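Local coordinates for putative uncharacterized protein (Bacteroides thetaiotaomicron, PDB 2RBK), which probably acts as a magnesium-dependent phosphatase of the haloacid dehalogenase superfamily, here trapped with a vanadate-like mimic of phosphoryl transfer, at residues K184-T187 / K188-I192; P164-T168 / C169-R173. All blocks are in the same frame, centred on the assembly; numbering follows the deposited sequence.

Overall arrangement
Both contacts are local, and each lies where a loop leads into a regular element. Contact 2 comes first in the chain and joins the loop after helix 156-162 to strand 170-172. It is a surface contact away from the annotated sites. Contact 1 starts helix 188-199 and is partly buried, and its Lys188 reaches the vanadium group. Their chemistry differs accordingly. Contact 1 is mostly polar, with a helix cap and a ligand bond. Contact 2 is a water-bridged turn with aliphatic packing. Their centres are about 14 Å apart, yet they touch: Gly185 N lies 2.7 Å from Glu170 OE2, a probable hydrogen bond, and Lys184 packs against Thr168.

Contact 1. Residues K184-T187 / K188-I192; sequences KGDT and KQKGI. With VN4 (oxido(dioxo)vanadium), chain C.
The carboxylate of Asp186 meets Lys190 through one oxygen: OD1 lies 3.8 Å from Lys190 CG. The two side chains run side by side and point the same way, but form no salt bridge. The carboxylate is instead held by hydroxyls, OD1 by Tyr81 and OD2 by Ser83. The Lys190 chain bends at chi2 (62°). It makes a cation-pi contact with the Tyr81 ring, while its amine is salt-bridged to Glu194. The flat peptide carbonyl of Thr187 takes Gly191 N in its plane, with O and N 3.3 Å apart. Thr187 is the N-cap of helix 188-199. Its OG1 accepts a weak bond from Gln189 N at 3.3 Å and is also bonded to Ser217. This helix belongs to the core of the haloacid dehalogenase fold and starts beside the active site. From its first turn Lys188 runs out to the ligand. CG stands anti to the carbonyl carbon (chi1 -67°) and the rest is extended, which carries NZ to within 3.1 Å of VN4 O3. Three partners grip this amine: VN4 O3, Asp215 and Ala42 O. Thr43 OG1, Gly44 N and Asn214 ND2 are hydrogen-bonded to the same group, whose metal carries water 1 at 2.1 Å.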
loop_
_atom_site.group_PDB
_atom_site.type_symbol
_atom_site.label_atom_id
_atom_site.label_comp_id
_atom_site.label_asym_id
_atom_site.label_seq_id
_atom_site.Cartn_x
_atom_site.Cartn_y
_atom_site.Cartn_z
ATOM N N LYS A 184 -9.316 12.672 -0.381
ATOM C CA LYS A 184 -10.511 12.193 -1.051
ATOM C C LYS A 184 -10.200 11.480 -2.340
ATOM O O LYS A 184 -9.585 12.014 -3.235
ATOM C CB LYS A 184 -11.427 13.393 -1.357
ATOM C CG LYS A 184 -12.681 13.194 -2.153
ATOM C CD LYS A 184 -13.714 12.644 -1.169
ATOM C CE LYS A 184 -15.087 12.632 -1.810
ATOM N NZ LYS A 184 -15.915 11.716 -0.951
ATOM N N GLY A 185 -10.702 10.222 -2.439
ATOM C CA GLY A 185 -10.561 9.452 -3.637
ATOM C C GLY A 185 -9.243 8.728 -3.791
ATOM O O GLY A 185 -9.136 7.895 -4.692
ATOM N N ASP A 186 -8.248 8.974 -2.938
ATOM C CA ASP A 186 -6.937 8.366 -3.085
ATOM C C ASP A 186 -6.877 7.026 -2.411
ATOM O O ASP A 186 -6.637 6.903 -1.217
ATOM C CB ASP A 186 -5.873 9.322 -2.564
ATOM C CG ASP A 186 -5.853 10.574 -3.451
ATOM O OD1 ASP A 186 -6.116 10.463 -4.665
ATOM O OD2 ASP A 186 -5.656 11.650 -2.864
ATOM N N THR A 187 -7.141 5.989 -3.202
ATOM C CA THR A 187 -6.991 4.592 -2.862
ATOM C C THR A 187 -6.189 3.905 -3.954
ATOM O O THR A 187 -5.913 4.524 -5.000
ATOM C CB THR A 187 -8.329 3.810 -2.684
ATOM O OG1 THR A 187 -8.880 3.598 -3.940
ATOM C CG2 THR A 187 -9.304 4.612 -1.825
ATOM N N LYS A 188 -5.848 2.652 -3.764
ATOM C CA LYS A 188 -5.076 1.994 -4.828
ATOM C C LYS A 188 -5.803 1.959 -6.162
ATOM O O LYS A 188 -5.142 1.865 -7.206
ATOM C CB LYS A 188 -4.641 0.619 -4.361
ATOM C CG LYS A 188 -3.648 0.623 -3.224
ATOM C CD LYS A 188 -3.315 -0.739 -2.735
ATOM C CE LYS A 188 -2.462 -0.688 -1.460
ATOM N NZ LYS A 188 -1.915 -2.020 -1.072
ATOM N N GLN A 189 -7.122 1.977 -6.154
ATOM C CA GLN A 189 -7.894 2.067 -7.411
ATOM C C GLN A 189 -7.521 3.287 -8.217
ATOM O O GLN A 189 -7.397 3.242 -9.456
ATOM C CB GLN A 189 -9.409 2.069 -7.127
ATOM C CG GLN A 189 -10.372 2.686 -8.068
ATOM C CD GLN A 189 -11.812 2.456 -7.732
ATOM O OE1 GLN A 189 -12.115 1.840 -6.702
ATOM N NE2 GLN A 189 -12.745 2.874 -8.606
ATOM N N LYS A 190 -7.397 4.460 -7.546
ATOM C CA LYS A 190 -6.923 5.690 -8.207
ATOM C C LYS A 190 -5.561 5.472 -8.790
ATOM O O LYS A 190 -5.244 5.921 -9.900
ATOM C CB LYS A 190 -6.889 6.841 -7.178
ATOM C CG LYS A 190 -6.216 8.136 -7.633
ATOM C CD LYS A 190 -6.863 8.778 -8.788
ATOM C CE LYS A 190 -6.410 10.254 -8.916
ATOM N NZ LYS A 190 -6.960 10.922 -10.136
ATOM N N GLY A 191 -4.678 4.788 -8.037
ATOM C CA GLY A 191 -3.353 4.502 -8.536
ATOM C C GLY A 191 -3.389 3.692 -9.838
ATOM O O GLY A 191 -2.656 4.011 -10.771
ATOM N N ILE A 192 -4.243 2.667 -9.885
ATOM C CA ILE A 192 -4.366 1.911 -11.117
ATOM C C ILE A 192 -4.747 2.804 -12.261
ATOM O O ILE A 192 -4.179 2.769 -13.338
ATOM C CB ILE A 192 -5.384 0.739 -10.967
ATOM C CG1 ILE A 192 -4.761 -0.346 -10.083
ATOM C CG2 ILE A 192 -5.793 0.225 -12.329
ATOM C CD1 ILE A 192 -5.637 -1.574 -9.854
HETATM V V VN4 C . 0.680 -3.172 1.324
HETATM O O1 VN4 C . 2.192 -3.160 0.631
HETATM O O2 VN4 C . 0.199 -4.475 2.405
HETATM O O3 VN4 C . -0.349 -1.677 1.602
HETATM O O HOH W 1 1.781 -2.149 2.825
#

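Contact 2. Residues P164-T168 / C169-R173; sequences PSIPT and CEIGR
Ile166 and Cys169 close a type I beta turn, with Pro167 and Thr168 at its corner. The hydrogen bonding comes first. Cys169 N donates to Ile166 O at 3.4 Å, a weak bond. Water 2 bridges the same turn, donating to Ile166 O at 2.9 Å and to Cys169 O at 2.7 Å. Thr168 points its CB away from 169-173, and its OG1 is hydrogen-bonded to Glu89 of helix 87-100. Apolar contact is the second kind. The Ile166 and Ile171 side chains cross at about a right angle and meet through their CD1 methyls. Ile166 CG1 sits between the backbone N and the carbonyl carbon (chi1 53°), which brings its CD1 against that of Ile171. Because Ile171 was modelled in two conformers, the exact closeness of this pair is doubtful. Cys169 adds a looser touch, its SG 4.4 Å from Ile166 CB. Around them, Val181 packs on both Ile166 and Cys169, and Leu163 on Ile171. Past the turn, strand 170-172 pairs antiparallel with strand 180-182 through Glu170 and Thr182. The turn bond is long and weak, so the water bridge and the apolar contacts probably share in holding the turn.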
loop_
_atom_site.group_PDB
_atom_site.type_symbol
_atom_site.label_atom_id
_atom_site.label_comp_id
_atom_site.label_asym_id
_atom_site.label_seq_id
_atom_site.Cartn_x
_atom_site.Cartn_y
_atom_site.Cartn_z
ATOM N N PRO A 164 -15.543 11.918 12.180
ATOM C CA PRO A 164 -16.239 13.173 11.882
ATOM C C PRO A 164 -15.279 14.321 11.702
ATOM O O PRO A 164 -15.677 15.280 11.040
ATOM C CB PRO A 164 -17.081 13.463 13.137
ATOM C CG PRO A 164 -17.340 12.059 13.582
ATOM C CD PRO A 164 -15.989 11.391 13.456
ATOM N N SER A 165 -14.067 14.218 12.256
ATOM C CA SER A 165 -13.143 15.323 11.982
ATOM C C SER A 165 -12.175 15.095 10.832
ATOM O O SER A 165 -11.401 15.997 10.523
ATOM C CB SER A 165 -12.344 15.652 13.250
ATOM O OG SER A 165 -13.246 15.725 14.351
ATOM N N ILE A 166 -12.262 13.978 10.102
ATOM C CA ILE A 166 -11.537 13.776 8.824
ATOM C C ILE A 166 -12.573 13.483 7.728
ATOM O O ILE A 166 -12.522 12.412 7.102
ATOM C CB ILE A 166 -10.390 12.720 8.904
ATOM C CG1 ILE A 166 -10.827 11.391 9.455
ATOM C CG2 ILE A 166 -9.244 13.310 9.757
ATOM C CD1 ILE A 166 -9.907 10.158 9.180
ATOM N N PRO A 167 -13.513 14.414 7.477
ATOM C CA PRO A 167 -14.675 14.104 6.684
ATOM C C PRO A 167 -14.485 13.853 5.212
ATOM O O PRO A 167 -15.438 13.328 4.597
ATOM C CB PRO A 167 -15.561 15.331 6.829
ATOM C CG PRO A 167 -14.557 16.435 7.025
ATOM C CD PRO A 167 -13.581 15.800 7.988
ATOM N N THR A 168 -13.343 14.158 4.670
ATOM C CA THR A 168 -13.143 13.933 3.242
ATOM C C THR A 168 -12.060 12.915 2.947
ATOM O O THR A 168 -11.880 12.545 1.812
ATOM C CB THR A 168 -12.877 15.238 2.448
ATOM O OG1 THR A 168 -11.614 15.758 2.765
ATOM C CG2 THR A 168 -13.990 16.278 2.636
ATOM N N CYS A 169 -11.341 12.431 3.916
ATOM C CA CYS A 169 -10.220 11.524 3.698
ATOM C C CYS A 169 -10.693 10.088 3.490
ATOM O O CYS A 169 -11.721 9.638 3.986
ATOM C CB CYS A 169 -9.240 11.554 4.840
ATOM S SG CYS A 169 -8.312 13.035 5.064
ATOM N N GLU A 170 -9.854 9.335 2.809
ATOM C CA GLU A 170 -9.934 7.899 2.733
ATOM C C GLU A 170 -9.142 7.292 3.856
ATOM O O GLU A 170 -8.102 7.830 4.274
ATOM C CB GLU A 170 -9.320 7.420 1.429
ATOM C CG GLU A 170 -9.968 7.991 0.196
ATOM C CD GLU A 170 -11.457 7.819 0.026
ATOM O OE1 GLU A 170 -12.018 6.832 0.509
ATOM O OE2 GLU A 170 -12.081 8.711 -0.626
ATOM N N ILE A 171 -9.592 6.164 4.378
ATOM C CA ILE A 171 -8.948 5.469 5.449
ATOM C C ILE A 171 -8.871 4.009 5.092
ATOM O O ILE A 171 -9.919 3.422 4.770
ATOM C CB ILE A 171 -9.652 5.641 6.808
ATOM C CG1 ILE A 171 -10.030 7.080 7.132
ATOM C CG2 ILE A 171 -8.731 5.002 7.833
ATOM C CD1 ILE A 171 -11.221 7.112 8.065
ATOM N N GLY A 172 -7.654 3.431 5.097
ATOM C CA GLY A 172 -7.513 2.017 4.800
ATOM C C GLY A 172 -6.595 1.302 5.756
ATOM O O GLY A 172 -5.707 1.958 6.301
ATOM N N ARG A 173 -6.700 0.020 5.907
ATOM C CA ARG A 173 -5.672 -0.747 6.686
ATOM C C ARG A 173 -5.076 -1.939 5.890
ATOM O O ARG A 173 -5.745 -2.676 5.175
ATOM C CB ARG A 173 -6.188 -1.343 7.967
ATOM C CG ARG A 173 -6.918 -0.479 8.926
ATOM C CD ARG A 173 -7.350 -1.018 10.292
ATOM N NE ARG A 173 -8.013 0.112 10.981
ATOM C CZ ARG A 173 -7.601 0.643 12.067
ATOM N NH1 ARG A 173 -6.564 0.113 12.713
ATOM N NH2 ARG A 173 -8.202 1.702 12.616
HETATM O O HOH W 2 -13.824 10.413 5.536
#